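PDB 6CT6: lactate dehydrogenase from Eimeria maxima, which probably catalyses the reversible, NADH-dependent reduction of pyruvate to L-lactate, and is captured here with NADH and the pyruvate analogue oxamate. Local coordinates for residues P10-G16 against D79-A85; G115-K119 against V141-V147; N124-I130 against H150-M155. The contacts are given in a common frame with arbitrary orientation. Numbering follows the deposited sequence.

Interaction 1: residues P10-G16 against D79-A85; sequences PKIALVG and DVVIITA. With NAI (1,4-dihydronicotinamide adenine dinucleotide), chain D.
Neighbouring strands 11-15 and 80-83, both extended (phi about -90 to -140°, psi about 100 to 140°), run parallel, axes 4.8 Å apart and crossing at -19°, Ile-12 level with Val-80 and Val-15 with Ile-83. Walking along 79-85, Asp-79 (chi1 m) opens the pairing: its OD2 accepts from Lys-11 N (2.9 Å), and its own N donates to Lys-11 O (2.8 Å), which also takes a weak bond from Val-80 N (3.4 Å). Val-80 O receives Ala-13 N at 2.8 Å. Val-81, sharing a sheet face with Ala-13, Val-15 and Ile-83, meets Val-15 CG2 through CG1 at 3.7 Å. On the other face lie Val-80, Ile-12, Leu-14 and Ile-82, where Leu-14 CD2 reaches Ile-82 CB (3.9 Å). Ile-82 N donates to Ala-13 O and Ile-82 O accepts from Val-15 N, both at 3.0 Å. Thr-84 N closes the ladder on Val-15 O (2.8 Å); its OG1 (chi1 p) shares a water with Gly-16 O and Ile-82 O. Ala-85 CA ends 3.4 Å from O4B of NADH. Gly-16, at phi/psi 118/117, has no space for a CB beside Thr-84 OG1. Strand tips meeting the dinucleotide at a glycine of a probable GxGxxG motif typify the Rossmann fold.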
loop_
_atom_site.group_PDB
_atom_site.type_symbol
_atom_site.label_atom_id
_atom_site.label_comp_id
_atom_site.label_asym_id
_atom_site.label_seq_id
_atom_site.Cartn_x
_atom_site.Cartn_y
_atom_site.Cartn_z
ATOM N N PRO B 10 3.369 14.174 15.076
ATOM C CA PRO B 10 3.806 12.923 15.702
ATOM C C PRO B 10 4.941 12.301 14.907
ATOM O O PRO B 10 5.067 12.509 13.698
ATOM C CB PRO B 10 2.552 12.040 15.664
ATOM C CG PRO B 10 1.416 12.974 15.463
ATOM C CD PRO B 10 1.961 14.109 14.654
ATOM N N LYS B 11 5.772 11.528 15.598
ATOM C CA LYS B 11 6.888 10.818 14.978
ATOM C C LYS B 11 6.634 9.320 15.114
ATOM O O LYS B 11 6.616 8.784 16.228
ATOM C CB LYS B 11 8.212 11.234 15.617
ATOM C CG LYS B 11 8.431 12.751 15.653
ATOM C CD LYS B 11 8.302 13.387 14.264
ATOM C CE LYS B 11 8.422 14.907 14.282
ATOM N NZ LYS B 11 8.142 15.540 15.600
ATOM N N ILE B 12 6.426 8.654 13.980
ATOM C CA ILE B 12 6.061 7.241 13.928
ATOM C C ILE B 12 7.266 6.465 13.415
ATOM O O ILE B 12 7.724 6.694 12.288
ATOM C CB ILE B 12 4.837 7.016 13.029
ATOM C CG1 ILE B 12 3.651 7.854 13.520
ATOM C CG2 ILE B 12 4.468 5.533 12.968
ATOM C CD1 ILE B 12 2.662 8.188 12.429
ATOM N N ALA B 13 7.769 5.538 14.227
ATOM C CA ALA B 13 8.939 4.738 13.877
ATOM C C ALA B 13 8.499 3.329 13.500
ATOM O O ALA B 13 7.910 2.617 14.319
ATOM C CB ALA B 13 9.938 4.693 15.033
ATOM N N LEU B 14 8.796 2.928 12.268
ATOM C CA LEU B 14 8.451 1.602 11.763
ATOM C C LEU B 14 9.724 0.755 11.759
ATOM O O LEU B 14 10.606 0.936 10.915
ATOM C CB LEU B 14 7.825 1.710 10.375
ATOM C CG LEU B 14 6.611 2.646 10.280
ATOM C CD1 LEU B 14 5.998 2.619 8.886
ATOM C CD2 LEU B 14 5.548 2.325 11.331
ATOM N N VAL B 15 9.823 -0.162 12.719
ATOM C CA VAL B 15 10.980 -1.044 12.849
ATOM C C VAL B 15 10.696 -2.279 12.001
ATOM O O VAL B 15 10.022 -3.213 12.440
ATOM C CB VAL B 15 11.264 -1.397 14.311
ATOM C CG1 VAL B 15 12.369 -2.446 14.416
ATOM C CG2 VAL B 15 11.673 -0.148 15.073
ATOM N N GLY B 16 11.236 -2.282 10.787
ATOM C CA GLY B 16 10.889 -3.257 9.773
ATOM C C GLY B 16 10.266 -2.550 8.590
ATOM O O GLY B 16 9.213 -1.917 8.731
ATOM N N ASP B 79 7.219 8.775 18.965
ATOM C CA ASP B 79 6.026 8.694 19.797
ATOM C C ASP B 79 5.379 7.318 19.735
ATOM O O ASP B 79 4.788 6.871 20.724
ATOM C CB ASP B 79 5.009 9.758 19.370
ATOM C CG ASP B 79 5.548 11.170 19.507
ATOM O OD1 ASP B 79 5.947 11.549 20.627
ATOM O OD2 ASP B 79 5.587 11.897 18.490
ATOM N N VAL B 80 5.478 6.640 18.596
ATOM C CA VAL B 80 4.945 5.294 18.425
ATOM C C VAL B 80 5.978 4.466 17.672
ATOM O O VAL B 80 6.645 4.966 16.760
ATOM C CB VAL B 80 3.597 5.307 17.672
ATOM C CG1 VAL B 80 3.105 3.889 17.411
ATOM C CG2 VAL B 80 2.553 6.091 18.455
ATOM N N VAL B 81 6.111 3.198 18.057
ATOM C CA VAL B 81 6.969 2.238 17.370
ATOM C C VAL B 81 6.100 1.048 16.981
ATOM O O VAL B 81 5.423 0.464 17.838
ATOM C CB VAL B 81 8.151 1.786 18.247
ATOM C CG1 VAL B 81 9.027 0.784 17.499
ATOM C CG2 VAL B 81 8.990 2.978 18.700
ATOM N N ILE B 82 6.111 0.695 15.697
ATOM C CA ILE B 82 5.397 -0.478 15.195
ATOM C C ILE B 82 6.431 -1.439 14.618
ATOM O O ILE B 82 7.177 -1.079 13.699
ATOM C CB ILE B 82 4.335 -0.111 14.144
ATOM C CG1 ILE B 82 3.470 1.060 14.631
ATOM C CG2 ILE B 82 3.451 -1.317 13.870
ATOM C CD1 ILE B 82 2.441 1.550 13.613
ATOM N N ILE B 83 6.462 -2.664 15.144
ATOM C CA ILE B 83 7.539 -3.620 14.889
ATOM C C ILE B 83 7.045 -4.692 13.928
ATOM O O ILE B 83 6.088 -5.417 14.230
ATOM C CB ILE B 83 8.044 -4.269 16.187
ATOM C CG1 ILE B 83 8.598 -3.218 17.146
ATOM C CG2 ILE B 83 9.127 -5.310 15.885
ATOM C CD1 ILE B 83 8.721 -3.710 18.579
ATOM N N THR B 84 7.716 -4.811 12.783
ATOM C CA THR B 84 7.549 -5.951 11.893
ATOM C C THR B 84 8.877 -6.650 11.613
ATOM O O THR B 84 8.954 -7.476 10.697
ATOM C CB THR B 84 6.894 -5.512 10.579
ATOM O OG1 THR B 84 7.701 -4.522 9.934
ATOM C CG2 THR B 84 5.491 -4.957 10.821
ATOM N N ALA B 85 9.919 -6.334 12.381
ATOM C CA ALA B 85 11.244 -6.894 12.145
ATOM C C ALA B 85 11.244 -8.409 12.303
ATOM O O ALA B 85 10.542 -8.966 13.151
ATOM C CB ALA B 85 12.249 -6.273 13.116
HETATM P PA NAI D . 8.943 -8.893 5.535
HETATM O O1A NAI D . 10.007 -9.964 5.436
HETATM O O2A NAI D . 8.372 -8.289 4.274
HETATM O O5B NAI D . 9.552 -7.702 6.427
HETATM C C5B NAI D . 10.350 -7.981 7.573
HETATM C C4B NAI D . 11.492 -6.981 7.595
HETATM O O4B NAI D . 12.158 -6.965 8.860
HETATM C C3B NAI D . 12.556 -7.305 6.550
HETATM O O3B NAI D . 12.649 -6.225 5.618
HETATM C C2B NAI D . 13.841 -7.468 7.339
HETATM O O2B NAI D . 14.985 -6.958 6.652
HETATM C C1B NAI D . 13.519 -6.657 8.579
HETATM N N9A NAI D . 14.392 -6.907 9.747
HETATM C C8A NAI D . 15.056 -8.026 10.102
HETATM N N7A NAI D . 15.749 -7.810 11.254
HETATM C C5A NAI D . 15.530 -6.537 11.633
HETATM C C6A NAI D . 15.939 -5.648 12.739
HETATM N N6A NAI D . 16.759 -6.085 13.717
HETATM N N1A NAI D . 15.467 -4.381 12.743
HETATM C C2A NAI D . 14.645 -3.917 11.781
HETATM N N3A NAI D . 14.237 -4.672 10.751
HETATM C C4A NAI D . 14.638 -5.955 10.631
HETATM O O3 NAI D . 7.738 -9.466 6.449
HETATM P PN NAI D . 6.260 -8.819 6.566
HETATM O O1N NAI D . 5.393 -9.398 5.474
HETATM O O2N NAI D . 6.388 -7.321 6.717
HETATM O O5D NAI D . 5.772 -9.451 7.965
HETATM C C5D NAI D . 6.459 -9.100 9.161
HETATM C C4D NAI D . 5.978 -9.916 10.353
HETATM O O4D NAI D . 4.581 -9.706 10.596
HETATM C C3D NAI D . 6.164 -11.407 10.117
HETATM O O3D NAI D . 6.692 -11.999 11.306
HETATM C C2D NAI D . 4.766 -11.910 9.844
HETATM O O2D NAI D . 4.588 -13.289 10.168
HETATM C C1D NAI D . 3.964 -10.988 10.747
HETATM N N1N NAI D . 2.518 -10.921 10.501
HETATM C C2N NAI D . 1.769 -10.755 11.592
HETATM C C3N NAI D . 0.396 -10.658 11.542
HETATM C C7N NAI D . -0.334 -10.483 12.841
HETATM O O7N NAI D . 0.300 -10.178 13.839
HETATM N N7N NAI D . -1.646 -10.678 12.890
HETATM C C4N NAI D . -0.341 -10.728 10.231
HETATM C C5N NAI D . 0.578 -10.911 9.111
HETATM C C6N NAI D . 1.960 -10.990 9.285
HETATM O O HOH W 1 6.036 14.907 18.233
HETATM O O HOH W 2 7.347 -1.830 10.760
#

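Interaction 2: residues G115-K119 against V141-V147; sequences GGAIK and VQEAANV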
loop_
_atom_site.group_PDB
_atom_site.type_symbol
_atom_site.label_atom_id
_atom_site.label_comp_id
_atom_site.label_asym_id
_atom_site.label_seq_id
_atom_site.Cartn_x
_atom_site.Cartn_y
_atom_site.Cartn_z
ATOM N N GLY B 115 13.960 -4.359 21.396
ATOM C CA GLY B 115 13.617 -3.893 22.729
ATOM C C GLY B 115 14.712 -3.053 23.353
ATOM O O GLY B 115 14.447 -1.999 23.935
ATOM N N GLY B 116 15.963 -3.505 23.238
ATOM C CA GLY B 116 17.069 -2.732 23.779
ATOM C C GLY B 116 17.230 -1.386 23.100
ATOM O O GLY B 116 17.611 -0.400 23.734
ATOM N N ALA B 117 16.956 -1.328 21.794
ATOM C CA ALA B 117 16.996 -0.051 21.091
ATOM C C ALA B 117 15.922 0.895 21.619
ATOM O O ALA B 117 16.179 2.084 21.837
ATOM C CB ALA B 117 16.823 -0.274 19.590
ATOM N N ILE B 118 14.710 0.378 21.831
ATOM C CA ILE B 118 13.636 1.183 22.411
ATOM C C ILE B 118 14.051 1.716 23.776
ATOM O O ILE B 118 13.913 2.911 24.067
ATOM C CB ILE B 118 12.343 0.353 22.495
ATOM C CG1 ILE B 118 11.795 0.091 21.090
ATOM C CG2 ILE B 118 11.293 1.051 23.363
ATOM C CD1 ILE B 118 10.778 -1.022 21.036
ATOM N N LYS B 119 14.554 0.832 24.641
ATOM C CA LYS B 119 14.992 1.258 25.967
ATOM C C LYS B 119 15.972 2.419 25.875
ATOM O O LYS B 119 15.947 3.333 26.708
ATOM C CB LYS B 119 15.631 0.085 26.712
ATOM C CG LYS B 119 16.200 0.444 28.085
ATOM C CD LYS B 119 16.993 -0.705 28.684
ATOM C CE LYS B 119 16.081 -1.812 29.181
ATOM N NZ LYS B 119 16.844 -2.955 29.755
ATOM N N VAL B 141 9.921 -8.354 23.432
ATOM C CA VAL B 141 10.205 -6.926 23.300
ATOM C C VAL B 141 10.061 -6.233 24.648
ATOM O O VAL B 141 10.943 -5.477 25.074
ATOM C CB VAL B 141 9.281 -6.293 22.243
ATOM C CG1 VAL B 141 9.516 -4.787 22.154
ATOM C CG2 VAL B 141 9.499 -6.944 20.884
ATOM N N GLN B 142 8.944 -6.473 25.337
ATOM C CA GLN B 142 8.686 -5.791 26.603
ATOM C C GLN B 142 9.830 -6.003 27.585
ATOM O O GLN B 142 10.338 -5.049 28.185
ATOM C CB GLN B 142 7.367 -6.286 27.205
ATOM C CG GLN B 142 6.880 -5.476 28.408
ATOM C CD GLN B 142 7.687 -5.736 29.667
ATOM O OE1 GLN B 142 8.009 -6.879 29.987
ATOM N NE2 GLN B 142 8.033 -4.669 30.377
ATOM N N GLU B 143 10.242 -7.260 27.766
ATOM C CA GLU B 143 11.274 -7.565 28.750
ATOM C C GLU B 143 12.583 -6.864 28.413
ATOM O O GLU B 143 13.250 -6.319 29.301
ATOM C CB GLU B 143 11.467 -9.077 28.835
ATOM C CG GLU B 143 10.228 -9.800 29.341
ATOM C CD GLU B 143 10.211 -11.275 28.992
ATOM O OE1 GLU B 143 11.181 -11.755 28.369
ATOM O OE2 GLU B 143 9.222 -11.955 29.340
ATOM N N ALA B 144 12.958 -6.848 27.132
ATOM C CA ALA B 144 14.204 -6.202 26.733
ATOM C C ALA B 144 14.108 -4.683 26.810
ATOM O O ALA B 144 15.112 -4.018 27.085
ATOM C CB ALA B 144 14.587 -6.632 25.318
ATOM N N ALA B 145 12.925 -4.119 26.571
ATOM C CA ALA B 145 12.757 -2.670 26.579
ATOM C C ALA B 145 12.418 -2.128 27.959
ATOM O O ALA B 145 12.771 -0.986 28.272
ATOM C CB ALA B 145 11.661 -2.259 25.590
ATOM N N ASN B 146 11.738 -2.920 28.787
ATOM C CA ASN B 146 11.374 -2.515 30.144
ATOM C C ASN B 146 10.405 -1.332 30.131
ATOM O O ASN B 146 10.465 -0.450 30.991
ATOM C CB ASN B 146 12.618 -2.183 30.970
ATOM C CG ASN B 146 12.333 -2.135 32.461
ATOM O OD1 ASN B 146 11.644 -3.000 33.002
ATOM N ND2 ASN B 146 12.852 -1.112 33.130
ATOM N N VAL B 147 9.504 -1.313 29.154
ATOM C CA VAL B 147 8.470 -0.279 29.087
ATOM C C VAL B 147 7.294 -0.694 29.963
ATOM O O VAL B 147 7.119 -1.892 30.235
ATOM C CB VAL B 147 8.005 -0.029 27.643
ATOM C CG1 VAL B 147 9.129 0.570 26.813
ATOM C CG2 VAL B 147 7.476 -1.314 27.012
#
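In this Rossmann-type NAD-binding domain, helices 104-121 and 134-145 pack side by side on one face of the parallel sheet, and their small residues let them come unusually close: the short axes approach to 7.5 Å at a crossing angle of -42°. The hollow is Gly-115, where the two backbones come into direct contact, its CA 4.1 Å from that of Ala-145. A CB there would collide with Ala-144 CB and Val-141 O, so the surface made by Val-141 O, Ala-144 and Ala-145 settles against bare backbone, and Ala-145 CA makes a CA-H...O contact with Gly-115 O at 3.2 Å. One turn on, Ile-118 is the complementary bump. Its CD1 meets Val-141 CG1 at 4.1 Å, while CG2 reaches Ala-145 CB (4.0 Å) and Val-147 CG1 (4.1 Å), on the side where Val-147 also touches Ile-152 of the sheet. At the solvent edge the aliphatic part of Lys-119 lies over the end of helix 134-145, its CE 3.2 Å from Ala-144 O and 3.9 Å from Asn-146 CB.

Interaction 3: residues N124-I130 against H150-M155; sequences NAFIINI and HMICGM. With NAI (1,4-dihydronicotinamide adenine dinucleotide), chain D.
A backbone ladder does most of the joining here. Strands 126-129 and 152-155, both extended (phi about -86 to -155°, psi about 120 to 173°), are parallel neighbours, their axes 4.6 Å apart at a crossing angle of -29°, with Ile-127 opposite Ile-152, Ile-128 opposite Cys-153 and Asn-129 opposite Gly-154. Four hydrogen bonds alternate in direction: Ile-127 N to Met-151 O (3.0 Å), Cys-153 N to Ile-127 O (3.1 Å), Asn-129 N to Cys-153 O (2.9 Å) and Met-155 N to Asn-129 O (2.9 Å).

Apolar packing divides between the faces. Ile-127 CG2 meets Ile-152 CD1 (3.8 Å) on the face covered by helix 134-145, the helix of this beta-alpha-beta unit. On the other, toward helix 244-259, Met-155 (chi t, m, m) places CB 4.0 Å from Ile-128 CG2 and CE 4.1 Å from Ile-130 CG2. Met-151, with all three chi angles m, folds back so that its CE sits 3.6 Å from Asn-124 O and 4.1 Å from Phe-126 CB.

Sulfur also meets an aromatic ring: Cys-153 (chi1 p) holds SG 5.0 Å from the ring centroid of Phe-126 (chi1 t) in an oblique approach, 4.0 Å from CZ. The same ring stacks with Tyr-257.

Ile-130 O and Met-155 O lie 3.0 and 2.9 Å from O7N of NADH. The ladder thus runs the length of the pairing with apolar and sulfur packing on its faces, and just past it two backbone carbonyls come close to the carboxamide of the cofactor.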
loop_
_atom_site.group_PDB
_atom_site.type_symbol
_atom_site.label_atom_id
_atom_site.label_comp_id
_atom_site.label_asym_id
_atom_site.label_seq_id
_atom_site.Cartn_x
_atom_site.Cartn_y
_atom_site.Cartn_z
ATOM N N ASN B 124 9.700 6.110 26.178
ATOM C CA ASN B 124 8.366 6.612 26.489
ATOM C C ASN B 124 7.374 6.407 25.348
ATOM O O ASN B 124 6.239 6.888 25.435
ATOM C CB ASN B 124 8.436 8.096 26.852
ATOM C CG ASN B 124 9.278 8.357 28.085
ATOM O OD1 ASN B 124 9.293 7.555 29.020
ATOM N ND2 ASN B 124 9.983 9.482 28.097
ATOM N N ALA B 125 7.771 5.711 24.288
ATOM C CA ALA B 125 6.895 5.496 23.148
ATOM C C ALA B 125 5.850 4.425 23.449
ATOM O O ALA B 125 6.025 3.565 24.318
ATOM C CB ALA B 125 7.709 5.091 21.919
ATOM N N PHE B 126 4.741 4.499 22.716
ATOM C CA PHE B 126 3.753 3.427 22.668
ATOM C C PHE B 126 4.184 2.421 21.607
ATOM O O PHE B 126 4.486 2.808 20.474
ATOM C CB PHE B 126 2.372 4.005 22.345
ATOM C CG PHE B 126 1.258 2.995 22.386
ATOM C CD1 PHE B 126 0.833 2.457 23.591
ATOM C CD2 PHE B 126 0.618 2.605 21.222
ATOM C CE1 PHE B 126 -0.198 1.536 23.628
ATOM C CE2 PHE B 126 -0.415 1.685 21.253
ATOM C CZ PHE B 126 -0.824 1.150 22.456
ATOM N N ILE B 127 4.216 1.138 21.970
ATOM C CA ILE B 127 4.818 0.100 21.135
ATOM C C ILE B 127 3.749 -0.894 20.701
ATOM O O ILE B 127 3.014 -1.434 21.536
ATOM C CB ILE B 127 5.961 -0.621 21.872
ATOM C CG1 ILE B 127 7.048 0.381 22.258
ATOM C CG2 ILE B 127 6.573 -1.714 21.003
ATOM C CD1 ILE B 127 7.155 0.586 23.738
ATOM N N ILE B 128 3.679 -1.141 19.395
ATOM C CA ILE B 128 2.794 -2.142 18.806
ATOM C C ILE B 128 3.670 -3.163 18.089
ATOM O O ILE B 128 4.406 -2.805 17.160
ATOM C CB ILE B 128 1.794 -1.519 17.817
ATOM C CG1 ILE B 128 0.938 -0.439 18.489
ATOM C CG2 ILE B 128 0.913 -2.608 17.201
ATOM C CD1 ILE B 128 0.241 0.480 17.491
ATOM N N ASN B 129 3.579 -4.427 18.489
ATOM C CA ASN B 129 4.302 -5.486 17.796
ATOM C C ASN B 129 3.379 -6.233 16.845
ATOM O O ASN B 129 2.191 -6.416 17.126
ATOM C CB ASN B 129 4.930 -6.489 18.763
ATOM C CG ASN B 129 5.732 -7.553 18.037
ATOM O OD1 ASN B 129 6.757 -7.254 17.427
ATOM N ND2 ASN B 129 5.256 -8.795 18.075
ATOM N N ILE B 130 3.944 -6.673 15.723
ATOM C CA ILE B 130 3.215 -7.464 14.741
ATOM C C ILE B 130 3.937 -8.791 14.517
ATOM O O ILE B 130 3.302 -9.803 14.205
ATOM C CB ILE B 130 3.049 -6.684 13.421
ATOM C CG1 ILE B 130 2.269 -5.385 13.662
ATOM C CG2 ILE B 130 2.327 -7.534 12.382
ATOM C CD1 ILE B 130 2.252 -4.440 12.470
ATOM N N HIS B 150 1.269 -1.171 30.184
ATOM C CA HIS B 150 0.179 -0.506 29.482
ATOM C C HIS B 150 0.648 0.306 28.280
ATOM O O HIS B 150 -0.180 0.975 27.650
ATOM C CB HIS B 150 -0.592 0.408 30.441
ATOM C CG HIS B 150 0.193 1.593 30.912
ATOM N ND1 HIS B 150 1.079 1.530 31.965
ATOM C CD2 HIS B 150 0.229 2.871 30.468
ATOM C CE1 HIS B 150 1.626 2.718 32.151
ATOM N NE2 HIS B 150 1.128 3.549 31.256
ATOM N N MET B 151 1.939 0.267 27.943
ATOM C CA MET B 151 2.465 0.993 26.793
ATOM C C MET B 151 2.956 0.063 25.689
ATOM O O MET B 151 3.716 0.495 24.816
ATOM C CB MET B 151 3.596 1.929 27.222
ATOM C CG MET B 151 3.144 3.110 28.063
ATOM S SD MET B 151 2.030 4.245 27.202
ATOM C CE MET B 151 3.164 5.162 26.162
ATOM N N ILE B 152 2.541 -1.201 25.701
ATOM C CA ILE B 152 2.922 -2.138 24.650
ATOM C C ILE B 152 1.806 -3.155 24.471
ATOM O O ILE B 152 1.170 -3.582 25.437
ATOM C CB ILE B 152 4.274 -2.822 24.959
ATOM C CG1 ILE B 152 4.672 -3.773 23.825
ATOM C CG2 ILE B 152 4.218 -3.573 26.284
ATOM C CD1 ILE B 152 6.142 -4.159 23.847
ATOM N N CYS B 153 1.566 -3.528 23.216
ATOM C CA CYS B 153 0.578 -4.539 22.875
ATOM C C CYS B 153 0.959 -5.154 21.538
ATOM O O CYS B 153 1.884 -4.700 20.861
ATOM C CB CYS B 153 -0.835 -3.951 22.807
ATOM S SG CYS B 153 -1.057 -2.728 21.502
ATOM N N GLY B 154 0.229 -6.191 21.160
ATOM C CA GLY B 154 0.410 -6.842 19.873
ATOM C C GLY B 154 -0.832 -6.677 19.018
ATOM O O GLY B 154 -1.955 -6.757 19.521
ATOM N N MET B 155 -0.621 -6.432 17.728
ATOM C CA MET B 155 -1.710 -6.383 16.761
ATOM C C MET B 155 -1.995 -7.796 16.276
ATOM O O MET B 155 -1.114 -8.454 15.711
ATOM C CB MET B 155 -1.355 -5.478 15.578
ATOM C CG MET B 155 -2.515 -5.205 14.599
ATOM S SD MET B 155 -3.122 -6.623 13.652
ATOM C CE MET B 155 -1.706 -7.043 12.634
HETATM P PA NAI D . 8.943 -8.893 5.535
HETATM O O1A NAI D . 10.007 -9.964 5.436
HETATM O O2A NAI D . 8.372 -8.289 4.274
HETATM O O5B NAI D . 9.552 -7.702 6.427
HETATM C C5B NAI D . 10.350 -7.981 7.573
HETATM C C4B NAI D . 11.492 -6.981 7.595
HETATM O O4B NAI D . 12.158 -6.965 8.860
HETATM C C3B NAI D . 12.556 -7.305 6.550
HETATM O O3B NAI D . 12.649 -6.225 5.618
HETATM C C2B NAI D . 13.841 -7.468 7.339
HETATM O O2B NAI D . 14.985 -6.958 6.652
HETATM C C1B NAI D . 13.519 -6.657 8.579
HETATM N N9A NAI D . 14.392 -6.907 9.747
HETATM C C8A NAI D . 15.056 -8.026 10.102
HETATM N N7A NAI D . 15.749 -7.810 11.254
HETATM C C5A NAI D . 15.530 -6.537 11.633
HETATM C C6A NAI D . 15.939 -5.648 12.739
HETATM N N6A NAI D . 16.759 -6.085 13.717
HETATM N N1A NAI D . 15.467 -4.381 12.743
HETATM C C2A NAI D . 14.645 -3.917 11.781
HETATM N N3A NAI D . 14.237 -4.672 10.751
HETATM C C4A NAI D . 14.638 -5.955 10.631
HETATM O O3 NAI D . 7.738 -9.466 6.449
HETATM P PN NAI D . 6.260 -8.819 6.566
HETATM O O1N NAI D . 5.393 -9.398 5.474
HETATM O O2N NAI D . 6.388 -7.321 6.717
HETATM O O5D NAI D . 5.772 -9.451 7.965
HETATM C C5D NAI D . 6.459 -9.100 9.161
HETATM C C4D NAI D . 5.978 -9.916 10.353
HETATM O O4D NAI D . 4.581 -9.706 10.596
HETATM C C3D NAI D . 6.164 -11.407 10.117
HETATM O O3D NAI D . 6.692 -11.999 11.306
HETATM C C2D NAI D . 4.766 -11.910 9.844
HETATM O O2D NAI D . 4.588 -13.289 10.168
HETATM C C1D NAI D . 3.964 -10.988 10.747
HETATM N N1N NAI D . 2.518 -10.921 10.501
HETATM C C2N NAI D . 1.769 -10.755 11.592
HETATM C C3N NAI D . 0.396 -10.658 11.542
HETATM C C7N NAI D . -0.334 -10.483 12.841
HETATM O O7N NAI D . 0.300 -10.178 13.839
HETATM N N7N NAI D . -1.646 -10.678 12.890
HETATM C C4N NAI D . -0.341 -10.728 10.231
HETATM C C5N NAI D . 0.578 -10.911 9.111
HETATM C C6N NAI D . 1.960 -10.990 9.285
#

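Taken together, the three contacts illustrate how a Rossmann domain combines sheet and helix layers. Interactions 1 and 3 are buried strand pairings in the same sheet, adjacent because strands 80-83 and 126-129 are neighbours, probably hydrogen-bonded between Val-81 O and Ile-128 N (2.8 Å). Both rely on backbone ladders and both reach NADH, interaction 1 along the adenosine and, through Thr-84 O, at C5D of the other ribose; interaction 3 at the carboxamide. Interaction 2, partly buried, has no clear hydrogen bond across it; its helices rely on shape, packing on both pairings through Val-141 CG1 (3.8 Å from both Ile-83 CD1 and Ile-152 CD1) and through Val-147, while Lys-119 lies exposed at the rim.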